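Local coordinates for protein MHC class I antigen (PDB 5H5Z) that pairs with beta-2-microglobulin, binds a peptide in its groove and probably presents it to T cells, as MHC class I molecules do, at residues Lys6-Gly11 and Thr22-Val27; Trp92-Gly97 and Gly108-Ala113. All coordinates share one frame; numbering follows the deposited sequence.

Contact 1. Residues Lys6-Gly11 and Thr22-Val27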
loop_
_atom_site.group_PDB
_atom_site.type_symbol
_atom_site.label_atom_id
_atom_site.label_comp_id
_atom_site.label_asym_id
_atom_site.label_seq_id
_atom_site.Cartn_x
_atom_site.Cartn_y
_atom_site.Cartn_z
ATOM N N LYS A 6 7.896 -8.444 -5.646
ATOM C CA LYS A 6 6.713 -8.196 -6.475
ATOM C C LYS A 6 6.895 -6.986 -7.376
ATOM O O LYS A 6 7.507 -5.982 -6.990
ATOM C CB LYS A 6 5.462 -7.963 -5.609
ATOM C CG LYS A 6 5.110 -9.086 -4.651
ATOM C CD LYS A 6 3.974 -8.659 -3.737
ATOM C CE LYS A 6 3.584 -9.749 -2.755
ATOM N NZ LYS A 6 2.511 -9.234 -1.857
ATOM N N TYR A 7 6.353 -7.094 -8.583
ATOM C CA TYR A 7 6.299 -5.969 -9.502
ATOM C C TYR A 7 4.854 -5.659 -9.828
ATOM O O TYR A 7 4.047 -6.566 -10.021
ATOM C CB TYR A 7 7.109 -6.262 -10.770
ATOM C CG TYR A 7 8.589 -6.271 -10.489
ATOM C CD1 TYR A 7 9.322 -5.089 -10.501
ATOM C CD2 TYR A 7 9.254 -7.459 -10.185
ATOM C CE1 TYR A 7 10.683 -5.083 -10.232
ATOM C CE2 TYR A 7 10.614 -7.464 -9.908
ATOM C CZ TYR A 7 11.322 -6.272 -9.935
ATOM O OH TYR A 7 12.670 -6.264 -9.657
ATOM N N VAL A 8 4.531 -4.370 -9.853
ATOM C CA VAL A 8 3.195 -3.920 -10.252
ATOM C C VAL A 8 3.329 -2.888 -11.372
ATOM O O VAL A 8 3.968 -1.850 -11.193
ATOM C CB VAL A 8 2.343 -3.400 -9.057
ATOM C CG1 VAL A 8 2.016 -4.535 -8.091
ATOM C CG2 VAL A 8 3.025 -2.249 -8.333
ATOM N N TYR A 9 2.777 -3.211 -12.540
ATOM C CA TYR A 9 2.827 -2.315 -13.697
ATOM C C TYR A 9 1.454 -1.691 -13.924
ATOM O O TYR A 9 0.443 -2.403 -13.924
ATOM C CB TYR A 9 3.178 -3.067 -14.980
ATOM C CG TYR A 9 4.517 -3.789 -15.050
ATOM C CD1 TYR A 9 5.508 -3.617 -14.074
ATOM C CD2 TYR A 9 4.788 -4.636 -16.123
ATOM C CE1 TYR A 9 6.723 -4.288 -14.167
ATOM C CE2 TYR A 9 6.003 -5.299 -16.230
ATOM C CZ TYR A 9 6.960 -5.125 -15.250
ATOM O OH TYR A 9 8.149 -5.801 -15.367
ATOM N N THR A 10 1.420 -0.380 -14.152
ATOM C CA THR A 10 0.173 0.306 -14.524
ATOM C C THR A 10 0.287 1.000 -15.879
ATOM O O THR A 10 1.117 1.891 -16.064
ATOM C CB THR A 10 -0.261 1.346 -13.472
ATOM O OG1 THR A 10 -0.355 0.723 -12.185
ATOM C CG2 THR A 10 -1.622 1.963 -13.845
ATOM N N GLY A 11 -0.582 0.612 -16.801
ATOM C CA GLY A 11 -0.659 1.250 -18.096
ATOM C C GLY A 11 -1.971 2.002 -18.243
ATOM O O GLY A 11 -3.031 1.484 -17.918
ATOM N N THR A 22 3.709 2.982 -15.686
ATOM C CA THR A 22 4.375 3.103 -14.393
ATOM C C THR A 22 4.692 1.702 -13.868
ATOM O O THR A 22 3.852 0.805 -13.930
ATOM C CB THR A 22 3.489 3.845 -13.361
ATOM O OG1 THR A 22 3.104 5.123 -13.880
ATOM C CG2 THR A 22 4.230 4.048 -12.038
ATOM N N ALA A 23 5.907 1.510 -13.362
ATOM C CA ALA A 23 6.268 0.250 -12.729
ATOM C C ALA A 23 6.827 0.520 -11.340
ATOM O O ALA A 23 7.642 1.429 -11.159
ATOM C CB ALA A 23 7.292 -0.499 -13.576
ATOM N N VAL A 24 6.362 -0.258 -10.364
ATOM C CA VAL A 24 6.907 -0.234 -9.000
ATOM C C VAL A 24 7.354 -1.647 -8.602
ATOM O O VAL A 24 6.639 -2.622 -8.836
ATOM C CB VAL A 24 5.868 0.327 -7.991
ATOM C CG1 VAL A 24 6.290 0.081 -6.546
ATOM C CG2 VAL A 24 5.627 1.812 -8.239
ATOM N N GLY A 25 8.543 -1.759 -8.013
ATOM C CA GLY A 25 9.001 -3.036 -7.486
ATOM C C GLY A 25 9.101 -2.975 -5.980
ATOM O O GLY A 25 9.486 -1.944 -5.425
ATOM N N MET A 26 8.753 -4.081 -5.328
ATOM C CA MET A 26 8.664 -4.145 -3.875
ATOM C C MET A 26 9.307 -5.414 -3.329
ATOM O O MET A 26 9.173 -6.490 -3.918
ATOM C CB MET A 26 7.193 -4.116 -3.438
ATOM C CG MET A 26 6.461 -2.816 -3.727
ATOM S SD MET A 26 4.691 -3.012 -3.471
ATOM C CE MET A 26 4.201 -3.813 -4.999
ATOM N N VAL A 27 10.004 -5.280 -2.203
ATOM C CA VAL A 27 10.383 -6.432 -1.399
ATOM C C VAL A 27 9.644 -6.312 -0.073
ATOM O O VAL A 27 9.705 -5.262 0.578
ATOM C CB VAL A 27 11.915 -6.523 -1.217
ATOM C CG1 VAL A 27 12.305 -7.607 -0.211
ATOM C CG2 VAL A 27 12.558 -6.815 -2.558
HETATM O O HOH W 1 0.928 4.744 -15.471
#

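Contact 2. Residues Trp92-Gly97 and Gly108-Ala113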
loop_
_atom_site.group_PDB
_atom_site.type_symbol
_atom_site.label_atom_id
_atom_site.label_comp_id
_atom_site.label_asym_id
_atom_site.label_seq_id
_atom_site.Cartn_x
_atom_site.Cartn_y
_atom_site.Cartn_z
ATOM N N TRP A 92 -4.535 -0.901 -18.053
ATOM C CA TRP A 92 -4.022 -2.243 -18.213
ATOM C C TRP A 92 -3.007 -2.451 -17.099
ATOM O O TRP A 92 -2.095 -1.639 -16.913
ATOM C CB TRP A 92 -3.376 -2.390 -19.599
ATOM C CG TRP A 92 -2.757 -3.735 -19.889
ATOM C CD1 TRP A 92 -1.430 -4.000 -20.103
ATOM C CD2 TRP A 92 -3.439 -4.988 -20.009
ATOM N NE1 TRP A 92 -1.245 -5.340 -20.352
ATOM C CE2 TRP A 92 -2.463 -5.970 -20.302
ATOM C CE3 TRP A 92 -4.789 -5.376 -19.915
ATOM C CZ2 TRP A 92 -2.786 -7.319 -20.483
ATOM C CZ3 TRP A 92 -5.111 -6.717 -20.094
ATOM C CH2 TRP A 92 -4.108 -7.674 -20.373
ATOM N N GLN A 93 -3.186 -3.530 -16.346
ATOM C CA GLN A 93 -2.352 -3.800 -15.178
ATOM C C GLN A 93 -1.739 -5.189 -15.212
ATOM O O GLN A 93 -2.342 -6.138 -15.713
ATOM C CB GLN A 93 -3.170 -3.666 -13.895
ATOM C CG GLN A 93 -3.468 -2.246 -13.457
ATOM C CD GLN A 93 -4.593 -2.202 -12.436
ATOM O OE1 GLN A 93 -5.749 -2.469 -12.760
ATOM N NE2 GLN A 93 -4.257 -1.879 -11.197
ATOM N N ASN A 94 -0.542 -5.294 -14.646
ATOM C CA ASN A 94 0.137 -6.563 -14.460
ATOM C C ASN A 94 0.737 -6.553 -13.059
ATOM O O ASN A 94 1.375 -5.577 -12.653
ATOM C CB ASN A 94 1.225 -6.720 -15.533
ATOM C CG ASN A 94 2.000 -8.034 -15.441
ATOM O OD1 ASN A 94 1.484 -9.078 -15.026
ATOM N ND2 ASN A 94 3.242 -7.989 -15.886
ATOM N N MET A 95 0.488 -7.614 -12.303
ATOM C CA MET A 95 1.243 -7.851 -11.081
ATOM C C MET A 95 1.801 -9.268 -11.108
ATOM O O MET A 95 1.123 -10.214 -11.515
ATOM C CB MET A 95 0.399 -7.601 -9.821
ATOM C CG MET A 95 -0.798 -8.525 -9.665
ATOM S SD MET A 95 -1.896 -8.022 -8.333
ATOM C CE MET A 95 -0.785 -8.107 -6.927
ATOM N N TYR A 96 3.053 -9.410 -10.700
ATOM C CA TYR A 96 3.653 -10.720 -10.614
ATOM C C TYR A 96 4.681 -10.699 -9.514
ATOM O O TYR A 96 5.152 -9.632 -9.115
ATOM C CB TYR A 96 4.285 -11.144 -11.950
ATOM C CG TYR A 96 5.426 -10.284 -12.439
ATOM C CD1 TYR A 96 6.753 -10.580 -12.092
ATOM C CD2 TYR A 96 5.192 -9.195 -13.288
ATOM C CE1 TYR A 96 7.804 -9.801 -12.555
ATOM C CE2 TYR A 96 6.239 -8.411 -13.754
ATOM C CZ TYR A 96 7.540 -8.720 -13.384
ATOM O OH TYR A 96 8.576 -7.949 -13.847
ATOM N N GLY A 97 5.040 -11.876 -9.026
ATOM C CA GLY A 97 6.048 -11.940 -7.994
ATOM C C GLY A 97 6.204 -13.313 -7.412
ATOM O O GLY A 97 5.474 -14.234 -7.770
ATOM N N GLY A 108 4.547 -18.335 -6.304
ATOM C CA GLY A 108 4.591 -17.249 -7.266
ATOM C C GLY A 108 3.270 -17.066 -7.980
ATOM O O GLY A 108 2.451 -17.989 -8.027
ATOM N N PHE A 109 3.065 -15.872 -8.528
ATOM C CA PHE A 109 1.835 -15.537 -9.250
ATOM C C PHE A 109 2.141 -14.629 -10.437
ATOM O O PHE A 109 3.172 -13.953 -10.459
ATOM C CB PHE A 109 0.835 -14.849 -8.308
ATOM C CG PHE A 109 1.318 -13.531 -7.777
ATOM C CD1 PHE A 109 2.178 -13.481 -6.680
ATOM C CD2 PHE A 109 0.918 -12.336 -8.371
ATOM C CE1 PHE A 109 2.634 -12.266 -6.189
ATOM C CE2 PHE A 109 1.366 -11.117 -7.882
ATOM C CZ PHE A 109 2.224 -11.082 -6.790
ATOM N N TYR A 110 1.235 -14.612 -11.414
ATOM C CA TYR A 110 1.377 -13.774 -12.603
ATOM C C TYR A 110 -0.034 -13.470 -13.110
ATOM O O TYR A 110 -0.765 -14.380 -13.507
ATOM C CB TYR A 110 2.207 -14.495 -13.678
ATOM C CG TYR A 110 3.269 -13.633 -14.335
ATOM C CD1 TYR A 110 2.923 -12.567 -15.167
ATOM C CD2 TYR A 110 4.632 -13.902 -14.142
ATOM C CE1 TYR A 110 3.894 -11.776 -15.763
ATOM C CE2 TYR A 110 5.609 -13.122 -14.738
ATOM C CZ TYR A 110 5.237 -12.063 -15.549
ATOM O OH TYR A 110 6.204 -11.289 -16.145
ATOM N N GLN A 111 -0.414 -12.194 -13.080
ATOM C CA GLN A 111 -1.811 -11.788 -13.318
ATOM C C GLN A 111 -1.914 -10.485 -14.101
ATOM O O GLN A 111 -1.076 -9.593 -13.954
ATOM C CB GLN A 111 -2.551 -11.618 -11.984
ATOM C CG GLN A 111 -2.619 -12.877 -11.131
ATOM C CD GLN A 111 -2.913 -12.589 -9.669
ATOM O OE1 GLN A 111 -3.140 -11.448 -9.277
ATOM N NE2 GLN A 111 -2.904 -13.633 -8.854
ATOM N N TYR A 112 -2.959 -10.378 -14.919
ATOM C CA TYR A 112 -3.241 -9.161 -15.676
ATOM C C TYR A 112 -4.699 -8.737 -15.482
ATOM O O TYR A 112 -5.568 -9.585 -15.284
ATOM C CB TYR A 112 -2.980 -9.390 -17.165
ATOM C CG TYR A 112 -1.529 -9.667 -17.538
ATOM C CD1 TYR A 112 -0.986 -10.952 -17.423
ATOM C CD2 TYR A 112 -0.709 -8.648 -18.027
ATOM C CE1 TYR A 112 0.330 -11.205 -17.778
ATOM C CE2 TYR A 112 0.613 -8.899 -18.391
ATOM C CZ TYR A 112 1.125 -10.174 -18.258
ATOM O OH TYR A 112 2.434 -10.429 -18.624
ATOM N N ALA A 113 -4.958 -7.431 -15.542
ATOM C CA ALA A 113 -6.324 -6.896 -15.456
ATOM C C ALA A 113 -6.533 -5.777 -16.451
ATOM O O ALA A 113 -5.615 -4.995 -16.725
ATOM C CB ALA A 113 -6.630 -6.390 -14.050
HETATM O O HOH W 2 -6.522 -2.611 -15.302
#

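Contact 1. Residues Lys6-Gly11 and Thr22-Val27
The hairpin of strands 3-13 and 21-27 in the floor of the MHC class I peptide-binding platform is a worked example of a regular antiparallel ladder whose two faces serve different partners. T22 opens it: its carbonyl O takes the N-H of T10 at 2.7 Å in a nearly straight bond (170°), and its own N-H returns to T10 O. A water bridges this end, donating to T10 O and accepting from T22 OG1. A23, a non-hydrogen-bonded partner of Y9, turns its methyl up to the groove, where CB meets CD1 of the Y9 ring at 3.6 Å; Y9 OH is bonded to Y96 OH. V24 exchanges two N-H...O bonds with V8, both close to straight, and the two valines lie side by side on the lower face, V8 CG2 reaching V24 CB at 3.9 Å, over F57 and L55 of the beta-2-microglobulin chain. G25 has no CB to meet the Y7 ring, and Y7 CD1 rests on bare G25 CA at 3.7 Å. Y7 OH bonds to the backbone of the bound peptide. M26 pairs with K6, K6 N giving to M26 O and M26 N to K6 O, while K6 NZ forms a salt bridge with D29. Bent at its last torsion (chi3 -80°), M26 crosses V8 at about a right angle, and its CE sits 3.9 Å from V8 CG1.

Contact 2. Residues Trp92-Gly97 and Gly108-Ala113
Six backbone hydrogen bonds, two each for the pairs Q93-A113, M95-Q111 and G97-F109, join strands 92-97 and 108-113 in antiparallel register, their axes 4.6 Å apart at closest approach. On the groove face the non-hydrogen-bonded pairs bring flat groups together. Y96, its CG in the crowded position between N and carbonyl carbon (chi1 63°), runs alongside Y110 in an offset stack, centroids 4.5 Å apart and planes 5° from parallel. The slide leaves Y96 CB over the centre of the Y110 ring, a CH-pi contact of 3.5 Å to the centroid, and puts Y110 OH over the Y96 ring. The side-chain amide of N94 lies flat on Y112, planes 2° apart, with N94 CG 3.4 Å from Y112 CE2. The W92 six-membered ring runs nearly parallel to the Y112 ring but is slid aside with little overlap, W92 CZ2 touching Y112 CD2 at 3.5 Å. On the opposite face F109, also in the crowded rotamer, folds back against the bare backbone of G97, whose N sits over the ring; M95 CG packs at 3.8 Å on F109 CE2. K59 of the beta-2-microglobulin chain makes a cation-pi contact with F109, and backbone O of W61 of that chain accepts from Q93 NE2. Y96 OH bonds to the peptide backbone and Y9 OH, Y110 OH to a polar peptide side chain; this hairpin is part of the MHC class I groove floor.

Followed from the N terminus, contact 1 closes the first hairpin of the platform, with ten residues between segments 6-11 and 22-27. The chain then runs through strand 30-36 and helix 55-82 before contact 2 closes a second hairpin, again with ten residues between its segments. The two loops are in series; neither encloses nor crosses the other. They meet in space because strands 3-13 and 90-100 are neighbours in the eight-stranded sheet, uniting its two halves, with G11 N and W92 O 2.7 Å apart. Along the same seam Y7 O packs on M95 CB at 3.8 Å, so the two hairpins form one continuous floor.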